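Long-range contact in OBCA, Oxalate Biosynthetic Component A (Burkholderia glumae, PDB 4NNB), which combines an N-terminal domain of the Oxalate Biosynthetic Component A family with a domain of the TIM-barrel clan: residues Pro22-Phe27 with His152-Tyr158. Residues are numbered along the deposited sequence; the frame is centred on the assembly and turned at random.
Sequences PFEATF and HERQHHY
Two donors meet the backbone oxygen of P22: the NE2-H of H157, 2.9 Å from P22 O, and a water. The imidazole bond is nearly straight (164°) and lies in both the carbonyl plane and the ring plane. An imidazole suits this place because it has a nitrogen for each side; W140 holds H157 ND1 from outside the contact. The water also donates to E24 O and accepts from H156 N, so it bridges the loop to the strand. Further along, the hydroxyl of T26 donates to H156 O, with OG1 2.6 Å from that oxygen, and receives a weak bond from Y158 N. Chi1 of 57° sets OG1 between T26's own N and carbonyl carbon, facing the strand. Segment 22-27 runs along 155-159, an outermost strand of a three-stranded antiparallel sheet whose next strand is 62-66. H156 receives the amide of T26 at ND1, 3.3 Å from T26 N, while A25 CB, small enough to sit close, makes a CH-pi contact over the ring's face. Aromatic pairs finish both ends. F27 and Y158 form an offset stack, planes 4° apart and centroids 4.2 Å apart, beside V57. At the exposed end, F23 turns its CE1-CZ edge onto the face of H152, with CE1 3.7 Å from H152 CG.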
# COMPACT_ATOMS: atom_id res chain seq x y z
N PRO A 22 3.21 -17.03 -0.68
CA PRO A 22 4.58 -17.42 -1.03
C PRO A 22 4.80 -18.93 -1.04
O PRO A 22 5.88 -19.38 -1.41
CB PRO A 22 5.42 -16.81 0.10
CG PRO A 22 4.50 -16.82 1.26
CD PRO A 22 3.13 -16.52 0.70
N PHE A 23 3.79 -19.69 -0.62
CA PHE A 23 3.90 -21.15 -0.64
C PHE A 23 3.30 -21.74 -1.92
O PHE A 23 3.32 -22.96 -2.09
CB PHE A 23 3.24 -21.77 0.59
CG PHE A 23 3.79 -21.25 1.88
CD1 PHE A 23 5.06 -21.61 2.30
CD2 PHE A 23 3.03 -20.42 2.68
CE1 PHE A 23 5.57 -21.13 3.51
CE2 PHE A 23 3.52 -19.93 3.89
CZ PHE A 23 4.79 -20.29 4.30
N GLU A 24 2.78 -20.89 -2.80
CA GLU A 24 2.25 -21.37 -4.07
C GLU A 24 3.30 -21.27 -5.15
O GLU A 24 4.25 -20.48 -5.03
CB GLU A 24 0.98 -20.59 -4.50
CG GLU A 24 -0.29 -21.05 -3.76
CD GLU A 24 -1.61 -20.72 -4.48
OE1 GLU A 24 -1.62 -19.92 -5.45
OE2 GLU A 24 -2.65 -21.27 -4.06
N ALA A 25 3.14 -22.07 -6.20
CA ALA A 25 4.06 -22.04 -7.34
C ALA A 25 4.17 -20.64 -7.92
O ALA A 25 3.19 -19.89 -7.94
CB ALA A 25 3.60 -23.01 -8.41
N THR A 26 5.36 -20.29 -8.40
CA THR A 26 5.58 -18.96 -8.95
C THR A 26 5.97 -19.02 -10.42
O THR A 26 6.20 -17.99 -11.05
CB THR A 26 6.65 -18.19 -8.16
OG1 THR A 26 7.87 -18.94 -8.15
CG2 THR A 26 6.18 -17.95 -6.73
N PHE A 27 6.04 -20.24 -10.95
CA PHE A 27 6.36 -20.43 -12.36
C PHE A 27 5.58 -21.63 -12.90
O PHE A 27 5.53 -22.69 -12.27
CB PHE A 27 7.87 -20.65 -12.55
CG PHE A 27 8.28 -20.98 -13.97
CD1 PHE A 27 8.22 -20.02 -14.97
CD2 PHE A 27 8.74 -22.25 -14.28
CE1 PHE A 27 8.61 -20.32 -16.27
CE2 PHE A 27 9.13 -22.56 -15.59
CZ PHE A 27 9.06 -21.60 -16.58
N HIS A 152 11.45 -22.14 5.67
CA HIS A 152 10.43 -23.17 5.52
C HIS A 152 10.95 -24.35 4.71
O HIS A 152 11.97 -24.25 4.01
CB HIS A 152 9.17 -22.60 4.85
CG HIS A 152 8.70 -21.30 5.44
ND1 HIS A 152 7.90 -21.24 6.56
CD2 HIS A 152 8.90 -20.02 5.05
CE1 HIS A 152 7.64 -19.97 6.84
NE2 HIS A 152 8.23 -19.22 5.94
N GLU A 153 10.24 -25.46 4.80
CA GLU A 153 10.63 -26.69 4.11
C GLU A 153 10.39 -26.60 2.61
O GLU A 153 11.34 -26.59 1.82
CB GLU A 153 9.87 -27.89 4.70
CG GLU A 153 9.02 -27.55 5.92
CD GLU A 153 7.73 -26.83 5.58
OE1 GLU A 153 7.12 -27.15 4.53
OE2 GLU A 153 7.32 -25.94 6.36
N ARG A 154 9.12 -26.50 2.21
CA ARG A 154 8.75 -26.44 0.80
C ARG A 154 8.84 -25.03 0.21
O ARG A 154 8.76 -24.04 0.95
CB ARG A 154 7.32 -26.96 0.62
CG ARG A 154 7.00 -28.23 1.39
CD ARG A 154 5.53 -28.60 1.25
NE ARG A 154 5.20 -29.82 1.98
CZ ARG A 154 5.23 -31.04 1.46
NH1 ARG A 154 5.57 -31.20 0.18
NH2 ARG A 154 4.91 -32.09 2.20
N GLN A 155 8.98 -24.95 -1.11
CA GLN A 155 8.97 -23.68 -1.83
C GLN A 155 9.02 -23.93 -3.33
O GLN A 155 9.47 -24.98 -3.79
CB GLN A 155 10.17 -22.80 -1.44
CG GLN A 155 11.48 -23.25 -2.07
CD GLN A 155 12.71 -22.64 -1.42
OE1 GLN A 155 13.54 -23.35 -0.86
NE2 GLN A 155 12.84 -21.33 -1.53
N HIS A 156 8.56 -22.94 -4.09
CA HIS A 156 8.61 -22.99 -5.53
C HIS A 156 8.85 -21.57 -5.99
O HIS A 156 7.92 -20.85 -6.35
CB HIS A 156 7.28 -23.52 -6.07
CG HIS A 156 7.33 -23.91 -7.51
ND1 HIS A 156 7.12 -23.02 -8.53
CD2 HIS A 156 7.57 -25.11 -8.09
CE1 HIS A 156 7.24 -23.65 -9.69
NE2 HIS A 156 7.51 -24.91 -9.45
N HIS A 157 10.12 -21.17 -5.96
CA HIS A 157 10.48 -19.77 -6.16
C HIS A 157 11.32 -19.55 -7.42
O HIS A 157 12.40 -20.15 -7.57
CB HIS A 157 11.20 -19.22 -4.92
CG HIS A 157 10.31 -19.14 -3.71
ND1 HIS A 157 10.80 -19.08 -2.42
CD2 HIS A 157 8.96 -19.11 -3.60
CE1 HIS A 157 9.79 -19.02 -1.57
NE2 HIS A 157 8.67 -19.04 -2.26
N TYR A 158 10.82 -18.68 -8.29
CA TYR A 158 11.38 -18.48 -9.63
C TYR A 158 11.93 -17.07 -9.86
O TYR A 158 11.32 -16.08 -9.47
CB TYR A 158 10.29 -18.81 -10.67
CG TYR A 158 10.62 -18.51 -12.12
CD1 TYR A 158 10.35 -17.27 -12.68
CD2 TYR A 158 11.19 -19.49 -12.93
CE1 TYR A 158 10.64 -17.01 -14.00
CE2 TYR A 158 11.48 -19.23 -14.26
CZ TYR A 158 11.21 -18.00 -14.79
OH TYR A 158 11.50 -17.74 -16.11
O HOH W 1 6.46 -21.30 -3.11